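Pseudopodium-enriched atypical kinase 1 (Homo sapiens, PDB 6BHC) is a pseudokinase with an unusual catalytic cleft whose kinase fold dimerises in a novel mode, and probably acts as a signalling scaffold rather than an active kinase. Local coordinates at residues A167-S172 and M289-N294; D260-A265 and P295-P300; Q373-L378 and A418-L423; S110-F115 and K195-T200; D52-F57 and A126-R131. The protein carries 1 engineered substitution. All coordinates share one frame; numbering follows the deposited sequence.

Interaction 1: residues A167-S172 and M289-N294; sequences AQHGKS and MLHLPN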
# COMPACT_ATOMS: atom_id res chain seq x y z
N ALA A 167 3.63 13.16 35.52
CA ALA A 167 3.33 11.84 36.06
C ALA A 167 3.52 10.75 35.01
O ALA A 167 3.98 9.65 35.34
CB ALA A 167 1.90 11.80 36.61
N GLN A 168 3.18 11.03 33.76
CA GLN A 168 3.36 10.04 32.70
C GLN A 168 4.83 9.80 32.41
O GLN A 168 5.21 8.69 32.02
CB GLN A 168 2.63 10.48 31.43
CG GLN A 168 1.12 10.24 31.48
CD GLN A 168 0.77 8.77 31.55
OE1 GLN A 168 1.25 7.96 30.75
NE2 GLN A 168 -0.08 8.41 32.51
N HIS A 169 5.68 10.82 32.58
CA HIS A 169 7.11 10.62 32.40
C HIS A 169 7.66 9.67 33.47
O HIS A 169 8.52 8.83 33.18
CB HIS A 169 7.84 11.96 32.45
CG HIS A 169 9.27 11.89 32.02
ND1 HIS A 169 10.10 12.99 32.01
CD2 HIS A 169 10.02 10.85 31.57
CE1 HIS A 169 11.30 12.63 31.58
NE2 HIS A 169 11.28 11.34 31.31
N GLY A 170 7.15 9.78 34.70
CA GLY A 170 7.58 8.87 35.75
C GLY A 170 7.03 7.47 35.58
O GLY A 170 7.73 6.49 35.85
N LYS A 171 5.78 7.35 35.13
CA LYS A 171 5.15 6.04 34.99
C LYS A 171 5.58 5.35 33.70
O LYS A 171 5.89 4.15 33.72
CB LYS A 171 3.63 6.18 35.03
CG LYS A 171 2.87 4.88 34.80
CD LYS A 171 1.37 5.11 34.75
CE LYS A 171 0.62 3.81 34.47
NZ LYS A 171 0.85 2.78 35.53
N SER A 172 5.61 6.07 32.58
CA SER A 172 5.93 5.50 31.27
C SER A 172 7.05 6.32 30.65
O SER A 172 6.81 7.15 29.76
CB SER A 172 4.70 5.48 30.36
OG SER A 172 3.62 4.82 30.99
N MET A 289 12.02 19.76 28.08
CA MET A 289 11.06 18.74 27.69
C MET A 289 11.19 17.47 28.52
O MET A 289 10.22 16.71 28.64
CB MET A 289 11.21 18.41 26.20
CG MET A 289 10.83 19.56 25.29
SD MET A 289 10.87 19.11 23.54
CE MET A 289 9.53 17.92 23.47
N LEU A 290 12.37 17.22 29.09
CA LEU A 290 12.56 16.10 30.00
C LEU A 290 12.30 16.49 31.46
O LEU A 290 12.81 15.82 32.37
CB LEU A 290 13.98 15.54 29.85
CG LEU A 290 14.26 14.94 28.47
CD1 LEU A 290 15.69 14.45 28.38
CD2 LEU A 290 13.28 13.81 28.16
N HIS A 291 11.54 17.55 31.69
CA HIS A 291 11.16 18.01 33.02
C HIS A 291 12.38 18.35 33.88
O HIS A 291 12.38 18.16 35.09
CB HIS A 291 10.27 16.97 33.73
CG HIS A 291 8.98 16.72 33.02
ND1 HIS A 291 8.77 15.62 32.22
CD2 HIS A 291 7.83 17.44 32.97
CE1 HIS A 291 7.55 15.66 31.72
NE2 HIS A 291 6.96 16.76 32.16
N LEU A 292 13.41 18.87 33.24
CA LEU A 292 14.59 19.38 33.93
C LEU A 292 14.68 20.89 33.75
O LEU A 292 14.19 21.43 32.75
CB LEU A 292 15.87 18.72 33.39
CG LEU A 292 15.90 17.19 33.42
CD1 LEU A 292 17.15 16.67 32.72
CD2 LEU A 292 15.83 16.68 34.85
N PRO A 293 15.29 21.60 34.69
CA PRO A 293 15.43 23.05 34.52
C PRO A 293 16.42 23.38 33.42
O PRO A 293 17.20 22.54 32.96
CB PRO A 293 15.95 23.52 35.89
CG PRO A 293 16.61 22.32 36.47
CD PRO A 293 15.83 21.13 35.98
N ASN A 294 16.37 24.63 32.98
CA ASN A 294 17.37 25.19 32.08
C ASN A 294 18.76 24.99 32.69
O ASN A 294 19.00 25.45 33.81
CB ASN A 294 17.08 26.67 31.85
CG ASN A 294 18.07 27.33 30.89
OD1 ASN A 294 18.95 26.68 30.33
ND2 ASN A 294 17.91 28.63 30.70
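His169 and His291 meet through like-named nitrogens: ND1 of His169 lies 3.0 Å from ND1 of His291, a hydrogen bond with an angle of 156° in which either ring could be the donor. Each nitrogen sits at the rim of the other ring, near its plane. The planes are turned 41° against each other and the centroids stand 5.1 Å apart, so this is a rim-to-rim meeting and not a stack. CE1 of His169 also approaches the backbone O of Leu290 at 3.6 Å, and the CD2 methyl of Leu290 reaches the same CE1 at 4.1 Å, adding an apolar flank to the polar pair.

The far nitrogens are held as well. NE2 of His169 bonds to the carboxylate of Glu177, and NE2 of His291 bonds to the carbonyl O of Val162, so each imidazole is gripped at both nitrogens and its rotation is fixed. If both NE2 atoms carry hydrogens, the shared ND1 proton would leave one ring doubly protonated, a positive charge that Glu177 would probably balance.

His291 is presented by a left-handed backbone conformation: it is the C-prime residue of the Schellman motif ending helix 277-289. On helix 166-171, a chi1 of -169° places CG of His169 anti to the backbone N and carries the ring out toward His291. Tyr176 meets both rings and bonds through its OH to the O of Met289. In the C-lobe of the kinase fold, the contact thus fastens short helix 166-171 to the turn after helix 277-289, with helix 173-194 supplying Tyr176 and Glu177 alongside.

Interaction 2: residues D260-A265 and P295-P300; sequences DQSRLA and PFDENP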
# COMPACT_ATOMS: atom_id res chain seq x y z
N ASP A 260 16.76 36.74 30.49
CA ASP A 260 16.68 36.58 29.05
C ASP A 260 17.98 36.05 28.45
O ASP A 260 17.94 35.37 27.41
CB ASP A 260 16.32 37.92 28.39
CG ASP A 260 15.91 37.77 26.93
OD1 ASP A 260 15.54 36.65 26.53
OD2 ASP A 260 15.95 38.78 26.20
N GLN A 261 19.12 36.33 29.08
CA GLN A 261 20.40 35.84 28.59
C GLN A 261 20.64 34.37 28.92
O GLN A 261 21.63 33.80 28.45
CB GLN A 261 21.54 36.68 29.17
CG GLN A 261 21.51 38.14 28.74
CD GLN A 261 22.58 38.97 29.44
OE1 GLN A 261 23.19 38.52 30.41
NE2 GLN A 261 22.81 40.18 28.94
N SER A 262 19.76 33.75 29.71
CA SER A 262 19.92 32.33 30.02
C SER A 262 19.72 31.45 28.80
O SER A 262 20.11 30.28 28.82
CB SER A 262 18.94 31.92 31.13
OG SER A 262 17.60 32.00 30.68
N ARG A 263 19.12 31.99 27.73
CA ARG A 263 18.91 31.25 26.49
C ARG A 263 19.75 31.81 25.34
O ARG A 263 19.47 31.51 24.18
CB ARG A 263 17.43 31.26 26.12
CG ARG A 263 16.53 30.68 27.19
CD ARG A 263 15.07 30.68 26.76
NE ARG A 263 14.21 30.09 27.77
CZ ARG A 263 13.93 28.79 27.84
NH1 ARG A 263 14.43 27.95 26.95
NH2 ARG A 263 13.13 28.34 28.80
N LEU A 264 20.77 32.60 25.65
CA LEU A 264 21.66 33.15 24.64
C LEU A 264 22.94 32.33 24.58
O LEU A 264 23.51 31.98 25.62
CB LEU A 264 22.00 34.61 24.95
CG LEU A 264 20.84 35.61 24.88
CD1 LEU A 264 21.35 37.02 25.14
CD2 LEU A 264 20.14 35.52 23.53
N ALA A 265 23.39 32.03 23.37
CA ALA A 265 24.59 31.24 23.18
C ALA A 265 25.80 31.98 23.75
O ALA A 265 25.81 33.21 23.83
CB ALA A 265 24.80 30.94 21.70
N PRO A 295 19.67 24.29 32.00
CA PRO A 295 20.98 24.00 32.60
C PRO A 295 21.73 25.23 33.08
O PRO A 295 22.52 25.14 34.03
CB PRO A 295 21.73 23.31 31.45
CG PRO A 295 20.67 22.73 30.60
CD PRO A 295 19.50 23.66 30.68
N PHE A 296 21.50 26.38 32.45
CA PHE A 296 22.13 27.62 32.85
C PHE A 296 21.34 28.38 33.90
O PHE A 296 21.71 29.50 34.27
CB PHE A 296 22.37 28.49 31.61
CG PHE A 296 23.11 27.77 30.52
CD1 PHE A 296 24.50 27.75 30.50
CD2 PHE A 296 22.42 27.10 29.53
CE1 PHE A 296 25.18 27.08 29.51
CE2 PHE A 296 23.10 26.42 28.53
CZ PHE A 296 24.48 26.41 28.52
N ASP A 297 20.25 27.78 34.39
CA ASP A 297 19.58 28.23 35.61
C ASP A 297 19.86 27.32 36.80
O ASP A 297 19.87 27.80 37.94
CB ASP A 297 18.07 28.31 35.40
CG ASP A 297 17.66 29.49 34.54
OD1 ASP A 297 18.30 30.55 34.64
OD2 ASP A 297 16.70 29.34 33.75
N GLU A 298 20.08 26.02 36.56
CA GLU A 298 20.45 25.12 37.65
C GLU A 298 21.91 25.32 38.06
O GLU A 298 22.24 25.27 39.25
CB GLU A 298 20.20 23.67 37.24
CG GLU A 298 20.63 22.64 38.26
CD GLU A 298 20.36 21.22 37.80
OE1 GLU A 298 19.88 21.05 36.66
OE2 GLU A 298 20.63 20.28 38.57
N ASN A 299 22.79 25.55 37.09
CA ASN A 299 24.20 25.84 37.33
C ASN A 299 24.50 27.20 36.71
O ASN A 299 25.09 27.29 35.62
CB ASN A 299 25.10 24.75 36.74
CG ASN A 299 26.46 24.69 37.40
OD1 ASN A 299 26.95 25.69 37.92
ND2 ASN A 299 27.07 23.51 37.38
N PRO A 300 24.13 28.30 37.39
CA PRO A 300 24.23 29.63 36.77
C PRO A 300 25.65 30.17 36.72
O PRO A 300 25.85 31.39 36.81
CB PRO A 300 23.34 30.50 37.66
CG PRO A 300 22.58 29.55 38.55
CD PRO A 300 23.46 28.36 38.70
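Phe296 and Ser262 bring the two segments together, their CA atoms 5.9 Å apart. The phenylalanine side chain can be followed outward. Its CB lies 4.0 Å from the backbone O of Ser262. With CG anti to its own carbonyl carbon (chi1 -53°), the ring stays beside the same oxygen, whose distance to CD2 is again 4.0 Å, along an oblique approach. Farther out the ring leaves the segment 260-265: it meets the ring of Phe280 and the side chain of Ile284, both on helix 277-289, and makes a cation-pi interaction with Lys303.

Segment 260-265 is the end of the activation segment, and Ala265 opens the Ala-Pro-Glu motif with which protein kinases close that region; the contact therefore ties this end to the short helix 295-298 that follows helix 277-289. Beside the phenylalanine, Asp297 reaches over with OD1, which comes within 3.8 Å of CB of Ser262. OG of Ser262 stands 4.2 Å from OD2 of Asp297, its hydrogen bond going to the O of Arg259. Asn294, just ahead of the helix, forms weak hydrogen bonds through ND2 with both the O of Ser262 and OD2 of Asp297, bridging two sides that share no direct bond.

Interaction 3: residues Q373-L378 and A418-L423; sequences QRNTLL and ATTDSL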
# COMPACT_ATOMS: atom_id res chain seq x y z
N GLN A 373 34.20 -2.94 5.77
CA GLN A 373 33.32 -3.75 6.60
C GLN A 373 32.31 -2.89 7.35
O GLN A 373 31.18 -3.33 7.59
CB GLN A 373 34.13 -4.59 7.58
CG GLN A 373 34.78 -5.81 6.94
CD GLN A 373 35.52 -6.66 7.95
OE1 GLN A 373 36.42 -6.19 8.65
NE2 GLN A 373 35.15 -7.94 8.03
N ARG A 374 32.69 -1.67 7.74
CA ARG A 374 31.73 -0.77 8.36
C ARG A 374 30.68 -0.30 7.36
O ARG A 374 29.50 -0.16 7.70
CB ARG A 374 32.44 0.43 8.99
CG ARG A 374 33.40 0.05 10.10
CD ARG A 374 33.37 1.06 11.24
NE ARG A 374 34.22 2.22 10.98
CZ ARG A 374 35.49 2.31 11.37
NH1 ARG A 374 36.05 1.31 12.03
NH2 ARG A 374 36.19 3.40 11.10
N ASN A 375 31.10 -0.06 6.11
CA ASN A 375 30.15 0.34 5.08
C ASN A 375 29.18 -0.79 4.76
O ASN A 375 27.99 -0.54 4.52
CB ASN A 375 30.91 0.78 3.82
CG ASN A 375 29.99 1.35 2.77
OD1 ASN A 375 29.54 0.65 1.86
ND2 ASN A 375 29.70 2.64 2.88
N THR A 376 29.66 -2.03 4.76
CA THR A 376 28.78 -3.17 4.52
C THR A 376 27.79 -3.35 5.66
O THR A 376 26.61 -3.64 5.42
CB THR A 376 29.61 -4.44 4.33
OG1 THR A 376 30.47 -4.29 3.19
CG2 THR A 376 28.71 -5.65 4.12
N LEU A 377 28.24 -3.17 6.90
CA LEU A 377 27.34 -3.27 8.04
C LEU A 377 26.21 -2.24 7.95
O LEU A 377 25.04 -2.57 8.15
CB LEU A 377 28.12 -3.10 9.34
CG LEU A 377 27.32 -3.18 10.64
CD1 LEU A 377 26.82 -4.59 10.88
CD2 LEU A 377 28.16 -2.70 11.81
N LEU A 378 26.56 -0.99 7.65
CA LEU A 378 25.54 0.05 7.55
C LEU A 378 24.65 -0.15 6.33
O LEU A 378 23.44 0.11 6.40
CB LEU A 378 26.21 1.43 7.51
CG LEU A 378 26.98 1.85 8.77
CD1 LEU A 378 27.73 3.15 8.54
CD2 LEU A 378 26.03 1.98 9.95
N ALA A 418 18.66 8.66 3.81
CA ALA A 418 19.84 8.26 4.55
C ALA A 418 20.80 7.48 3.64
O ALA A 418 20.38 6.76 2.73
CB ALA A 418 19.46 7.40 5.76
N THR A 419 22.09 7.66 3.90
CA THR A 419 23.14 6.93 3.20
C THR A 419 24.08 6.32 4.23
O THR A 419 24.03 6.64 5.42
CB THR A 419 23.94 7.84 2.25
OG1 THR A 419 24.68 8.79 3.01
CG2 THR A 419 23.01 8.57 1.28
N THR A 420 24.96 5.44 3.75
CA THR A 420 25.97 4.87 4.64
C THR A 420 26.89 5.95 5.19
O THR A 420 27.35 5.85 6.33
CB THR A 420 26.77 3.79 3.92
OG1 THR A 420 27.45 4.36 2.80
CG2 THR A 420 25.85 2.67 3.44
N ASP A 421 27.16 6.99 4.40
CA ASP A 421 28.01 8.07 4.87
C ASP A 421 27.32 8.89 5.96
O ASP A 421 27.95 9.28 6.95
CB ASP A 421 28.42 8.97 3.70
CG ASP A 421 29.40 10.05 4.11
OD1 ASP A 421 30.61 9.76 4.15
OD2 ASP A 421 28.96 11.18 4.39
N SER A 422 26.02 9.15 5.79
CA SER A 422 25.29 9.92 6.80
C SER A 422 25.12 9.12 8.08
O SER A 422 25.17 9.69 9.18
CB SER A 422 23.93 10.35 6.26
OG SER A 422 23.01 9.28 6.27
N LEU A 423 24.90 7.81 7.97
CA LEU A 423 24.80 6.98 9.17
C LEU A 423 26.13 6.89 9.89
O LEU A 423 26.18 6.92 11.13
CB LEU A 423 24.29 5.58 8.80
CG LEU A 423 22.87 5.47 8.27
CD1 LEU A 423 22.50 4.01 8.08
CD2 LEU A 423 21.88 6.16 9.20
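Polar contact between Asn375 and Thr420 lies at one margin of this helix pairing, while Leu378 packs against Thr420 and Leu423 on the buried side. ND2 of Asn375 comes 2.8 Å from OG1 of Thr420, but the N-H...acceptor angle is only 122°, so the hydrogen bond is weak despite its short length. The two side chains cross at about a right angle, and the amide nitrogen also rests against CB of Thr420. Extension of Asn375, with CG anti to its backbone N (chi1 -173°), carries the amide across the gap between the helices.

The van der Waals part centres on Leu378. Its CD1 methyl lies against a polar atom, the backbone O of Thr420, at 3.5 Å. Between carbons, its CB faces CG2 of Thr420 at 4.3 Å, and its CD2 passes CB of Leu423 at 4.2 Å, the two leucines running past each other in opposite directions. Trp381 and Leu382 continue this packing against Leu423, while Phe365 of helix 359-367 touches Leu378.

Hydrogen bonds within the second segment order its helix start. OG1 of Thr419, the N-cap residue of helix 420-430, accepts a capping bond from N of Ser422 at 3.1 Å and 160°. OG of Ser422 in turn donates to the O of Thr419 at 3.0 Å, and that oxygen also receives N of Leu423, so two donors grip it.

Helices 371-396 and 420-430 probably belong to the helical dimerization module that accompanies the kinase fold in the PEAK family. With the single cross-segment hydrogen bond weak, the contact probably rests mainly on Leu378 packing against Thr420 and Leu423.

Interaction 4: residues S110-F115 and K195-T200; sequences SLAVHF and KPYHVT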
# COMPACT_ATOMS: atom_id res chain seq x y z
N SER A 110 7.68 35.69 4.21
CA SER A 110 8.66 35.50 3.16
C SER A 110 9.12 34.05 3.02
O SER A 110 9.94 33.76 2.14
CB SER A 110 9.88 36.40 3.40
OG SER A 110 10.51 36.08 4.63
N LEU A 111 8.62 33.14 3.84
CA LEU A 111 9.03 31.74 3.82
C LEU A 111 8.00 30.90 3.08
O LEU A 111 6.79 31.09 3.24
CB LEU A 111 9.20 31.20 5.24
CG LEU A 111 10.00 32.05 6.22
CD1 LEU A 111 9.97 31.43 7.61
CD2 LEU A 111 11.44 32.23 5.75
N ALA A 112 8.48 29.96 2.27
CA ALA A 112 7.59 28.99 1.66
C ALA A 112 6.95 28.12 2.74
O ALA A 112 7.51 27.93 3.82
CB ALA A 112 8.36 28.11 0.66
N VAL A 113 5.76 27.61 2.44
CA VAL A 113 5.00 26.88 3.44
C VAL A 113 5.77 25.63 3.88
O VAL A 113 6.50 25.01 3.10
CB VAL A 113 3.60 26.51 2.91
CG1 VAL A 113 2.81 27.77 2.58
CG2 VAL A 113 3.70 25.60 1.69
N HIS A 114 5.61 25.28 5.15
CA HIS A 114 6.26 24.11 5.71
C HIS A 114 5.35 23.49 6.76
O HIS A 114 4.62 24.20 7.45
CB HIS A 114 7.62 24.46 6.33
CG HIS A 114 8.44 23.26 6.68
ND1 HIS A 114 8.31 22.59 7.88
CD2 HIS A 114 9.42 22.61 6.00
CE1 HIS A 114 9.16 21.58 7.91
NE2 HIS A 114 9.85 21.58 6.78
N PHE A 115 5.41 22.17 6.87
CA PHE A 115 4.52 21.43 7.75
C PHE A 115 4.66 21.86 9.21
O PHE A 115 3.68 21.82 9.96
CB PHE A 115 4.79 19.93 7.60
CG PHE A 115 3.83 19.04 8.32
CD1 PHE A 115 2.54 18.86 7.85
CD2 PHE A 115 4.22 18.35 9.46
CE1 PHE A 115 1.65 18.03 8.51
CE2 PHE A 115 3.34 17.52 10.12
CZ PHE A 115 2.05 17.35 9.64
N LYS A 195 17.27 27.59 7.20
CA LYS A 195 18.68 27.78 6.84
C LYS A 195 18.88 28.37 5.45
O LYS A 195 19.69 29.30 5.32
CB LYS A 195 19.43 26.45 7.00
CG LYS A 195 19.30 25.84 8.38
CD LYS A 195 19.75 26.81 9.46
CE LYS A 195 19.58 26.20 10.85
NZ LYS A 195 20.02 27.14 11.92
N PRO A 196 18.21 27.90 4.39
CA PRO A 196 18.43 28.52 3.07
C PRO A 196 17.99 29.97 3.00
O PRO A 196 18.43 30.70 2.11
CB PRO A 196 17.62 27.64 2.12
CG PRO A 196 17.47 26.34 2.83
CD PRO A 196 17.33 26.72 4.27
N TYR A 197 17.13 30.42 3.92
CA TYR A 197 16.76 31.82 4.02
C TYR A 197 17.71 32.62 4.90
O TYR A 197 17.60 33.85 4.95
CB TYR A 197 15.33 31.97 4.57
CG TYR A 197 14.26 31.42 3.66
CD1 TYR A 197 13.76 32.17 2.60
CD2 TYR A 197 13.73 30.15 3.88
CE1 TYR A 197 12.78 31.67 1.77
CE2 TYR A 197 12.74 29.64 3.06
CZ TYR A 197 12.27 30.41 2.01
OH TYR A 197 11.28 29.91 1.18
N HIS A 198 18.64 31.95 5.59
CA HIS A 198 19.53 32.59 6.56
C HIS A 198 18.73 33.29 7.65
O HIS A 198 18.99 34.44 8.01
CB HIS A 198 20.51 33.55 5.89
CG HIS A 198 21.43 32.89 4.92
ND1 HIS A 198 21.12 32.72 3.58
CD2 HIS A 198 22.66 32.33 5.09
CE1 HIS A 198 22.12 32.11 2.97
NE2 HIS A 198 23.06 31.86 3.86
N VAL A 199 17.73 32.59 8.18
CA VAL A 199 16.85 33.10 9.22
C VAL A 199 17.09 32.31 10.49
O VAL A 199 17.15 31.07 10.45
CB VAL A 199 15.37 33.04 8.79
CG1 VAL A 199 14.46 33.35 9.96
CG2 VAL A 199 15.11 34.00 7.64
N THR A 200 17.26 33.01 11.60
CA THR A 200 17.38 32.40 12.92
C THR A 200 16.18 32.83 13.76
O THR A 200 15.83 34.02 13.80
CB THR A 200 18.68 32.82 13.61
OG1 THR A 200 18.71 34.24 13.78
CG2 THR A 200 19.89 32.38 12.80
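Tyr197 is brought to Leu111 and Ala112 by a chi1 of -65°, which turns CG away from its own carbonyl carbon and sends the ring out toward the segment 110-115. Leu111 adopts the same kind of first torsion; its chi2 extends CD1 and turns the other branch, CD2, over one face of the tyrosine. That methyl is 3.7 Å from the ring centroid and only 16° off the ring normal, a CH-pi contact; its closest ring atoms, at 3.6 Å, include CG of Tyr197. Beyond the ring, the hydroxyl accepts a nearly straight hydrogen bond from N of Ala112, with Tyr197 OH 3.0 Å away and an angle of 165°.

In the kinase fold, segment 110-115 lies between helix 104-109, at the position of the C helix, and strand 123-128, and here it docks on the C-terminal end of helix 173-194. That helix ends in a Schellman motif with His198 as the C-prime residue, right after Tyr197; strand 199-200 and the catalytic-loop region follow. CB of Ala112 touches the hydroxyl at 3.5 Å, and the O of Ser110 approaches CE1 of Tyr197 at 3.5 Å. Leu194 supports Leu111 from the helix, and His193 bonds through NE2 to the O of Ala112.

Interaction 5: residues D52-F57 and A126-R131; sequences DSWSDF and AEVPNR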
# COMPACT_ATOMS: atom_id res chain seq x y z
N ASP A 52 -15.41 45.91 9.21
CA ASP A 52 -15.69 45.11 10.41
C ASP A 52 -15.56 43.62 10.13
O ASP A 52 -16.52 42.85 10.22
CB ASP A 52 -17.07 45.45 10.97
CG ASP A 52 -17.03 46.56 12.00
OD1 ASP A 52 -15.98 46.73 12.65
OD2 ASP A 52 -18.05 47.27 12.16
N SER A 53 -14.33 43.21 9.80
CA SER A 53 -14.05 41.79 9.64
C SER A 53 -13.95 41.08 10.98
O SER A 53 -14.03 39.85 11.03
CB SER A 53 -12.77 41.59 8.83
OG SER A 53 -12.92 42.13 7.53
N TRP A 54 -13.76 41.83 12.08
CA TRP A 54 -13.77 41.22 13.40
C TRP A 54 -15.13 40.63 13.74
O TRP A 54 -15.22 39.66 14.50
CB TRP A 54 -13.36 42.26 14.45
CG TRP A 54 -13.63 41.84 15.86
CD1 TRP A 54 -14.66 42.24 16.66
CD2 TRP A 54 -12.85 40.93 16.64
NE1 TRP A 54 -14.57 41.64 17.89
CE2 TRP A 54 -13.47 40.82 17.90
CE3 TRP A 54 -11.69 40.18 16.40
CZ2 TRP A 54 -12.97 40.01 18.92
CZ3 TRP A 54 -11.19 39.38 17.40
CH2 TRP A 54 -11.83 39.30 18.65
N SER A 55 -16.20 41.20 13.19
CA SER A 55 -17.54 40.68 13.41
C SER A 55 -17.84 39.43 12.58
O SER A 55 -18.80 38.72 12.89
CB SER A 55 -18.58 41.76 13.11
OG SER A 55 -19.90 41.27 13.30
N ASP A 56 -17.04 39.16 11.55
CA ASP A 56 -17.24 37.98 10.71
C ASP A 56 -16.67 36.71 11.33
O ASP A 56 -16.85 35.63 10.76
CB ASP A 56 -16.61 38.20 9.33
CG ASP A 56 -17.39 39.19 8.49
OD1 ASP A 56 -18.61 39.32 8.70
OD2 ASP A 56 -16.77 39.82 7.60
N PHE A 57 -16.00 36.81 12.47
CA PHE A 57 -15.42 35.65 13.15
C PHE A 57 -16.19 35.43 14.44
O PHE A 57 -15.96 36.11 15.44
CB PHE A 57 -13.93 35.85 13.40
CG PHE A 57 -13.10 35.80 12.15
CD1 PHE A 57 -12.84 36.96 11.43
CD2 PHE A 57 -12.58 34.60 11.69
CE1 PHE A 57 -12.08 36.92 10.28
CE2 PHE A 57 -11.82 34.56 10.54
CZ PHE A 57 -11.57 35.72 9.84
N ALA A 126 -8.10 45.28 14.95
CA ALA A 126 -9.46 45.19 15.47
C ALA A 126 -9.47 45.58 16.94
O ALA A 126 -8.51 45.34 17.67
CB ALA A 126 -10.03 43.77 15.30
N GLU A 127 -10.59 46.17 17.37
CA GLU A 127 -10.82 46.48 18.77
C GLU A 127 -11.32 45.21 19.46
O GLU A 127 -12.42 44.73 19.17
CB GLU A 127 -11.82 47.62 18.92
CG GLU A 127 -11.33 48.95 18.38
CD GLU A 127 -12.36 50.06 18.52
OE1 GLU A 127 -13.53 49.74 18.80
OE2 GLU A 127 -11.99 51.24 18.36
N VAL A 128 -10.52 44.68 20.38
CA VAL A 128 -10.83 43.41 21.04
C VAL A 128 -11.23 43.70 22.48
O VAL A 128 -10.58 44.51 23.15
CB VAL A 128 -9.63 42.45 20.97
CG1 VAL A 128 -10.00 41.08 21.54
CG2 VAL A 128 -9.14 42.32 19.54
N PRO A 129 -12.29 43.07 22.99
CA PRO A 129 -12.65 43.26 24.41
C PRO A 129 -11.54 42.76 25.32
O PRO A 129 -10.89 41.75 25.05
CB PRO A 129 -13.93 42.43 24.57
CG PRO A 129 -14.48 42.31 23.18
CD PRO A 129 -13.30 42.27 22.27
N ASN A 130 -11.34 43.48 26.43
CA ASN A 130 -10.29 43.12 27.38
C ASN A 130 -10.57 41.80 28.07
O ASN A 130 -9.63 41.15 28.53
CB ASN A 130 -10.14 44.23 28.43
CG ASN A 130 -9.55 45.50 27.85
OD1 ASN A 130 -9.48 45.68 26.64
ND2 ASN A 130 -9.13 46.41 28.73
N ARG A 131 -11.84 41.38 28.15
CA ARG A 131 -12.16 40.12 28.81
C ARG A 131 -11.56 38.92 28.08
O ARG A 131 -11.37 37.86 28.70
CB ARG A 131 -13.67 39.96 28.92
CG ARG A 131 -14.40 40.04 27.59
CD ARG A 131 -15.90 39.86 27.77
NE ARG A 131 -16.61 39.95 26.50
CZ ARG A 131 -16.79 38.92 25.67
NH1 ARG A 131 -16.30 37.73 25.98
NH2 ARG A 131 -17.44 39.09 24.53
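Trp54 lies along the segment 126-131 as a broad plate, and successive residues of the strand and the turn beyond it fit against its length. Near the root of the side chain, the small methyl of Ala126 sits in the angle between CB and the ring, 3.8 Å from CB of Trp54 and 4.1 Å from CE3 of the same residue. At the far end of the indole, both methyls of Val128 press on the six-membered ring from the same side: CG1 comes within 3.9 Å of CH2 of Trp54, and CG2 stands over the face, displaced toward the rim. CD of Pro129 then fills in beside CZ2 of Trp54 at 4.1 Å. The backbone O of Glu127 lies over that same face near the pyrrole end, 4.0 Å from NE1 of Trp54, without forming a hydrogen bond.

With CG anti to the backbone N (chi1 167°), the indole reaches from the turn before strand 57-59 to strand 123-128. Val88 and Ile90 of strand 85-91 also touch it, so the tryptophan packs within the antiparallel sheet region of the kinase N-lobe. No hydrogen bond joins the two segments; the contact probably rests on van der Waals fit and partial burial of the indole.

Overall arrangement
From the N terminus, interaction 5 closes the first loop, joining the turn before strand 57-59 to strand 123-128 in the N-lobe. Before it closes, interaction 4 opens at 110-115 and crosses it, reaching 195-200 and so linking the N-lobe to the end of helix 173-194. Interaction 1 opens inside that loop and crosses interaction 4 in turn, running to 289-294; interaction 2 crosses interaction 1, and the two touch where Asn294 meets Ser262, joining the end of the activation segment to helix 295-298 and the turn ahead of it. Interaction 3 follows in series, pairing the C-terminal helices, its centre about 57 Å from that of interaction 5.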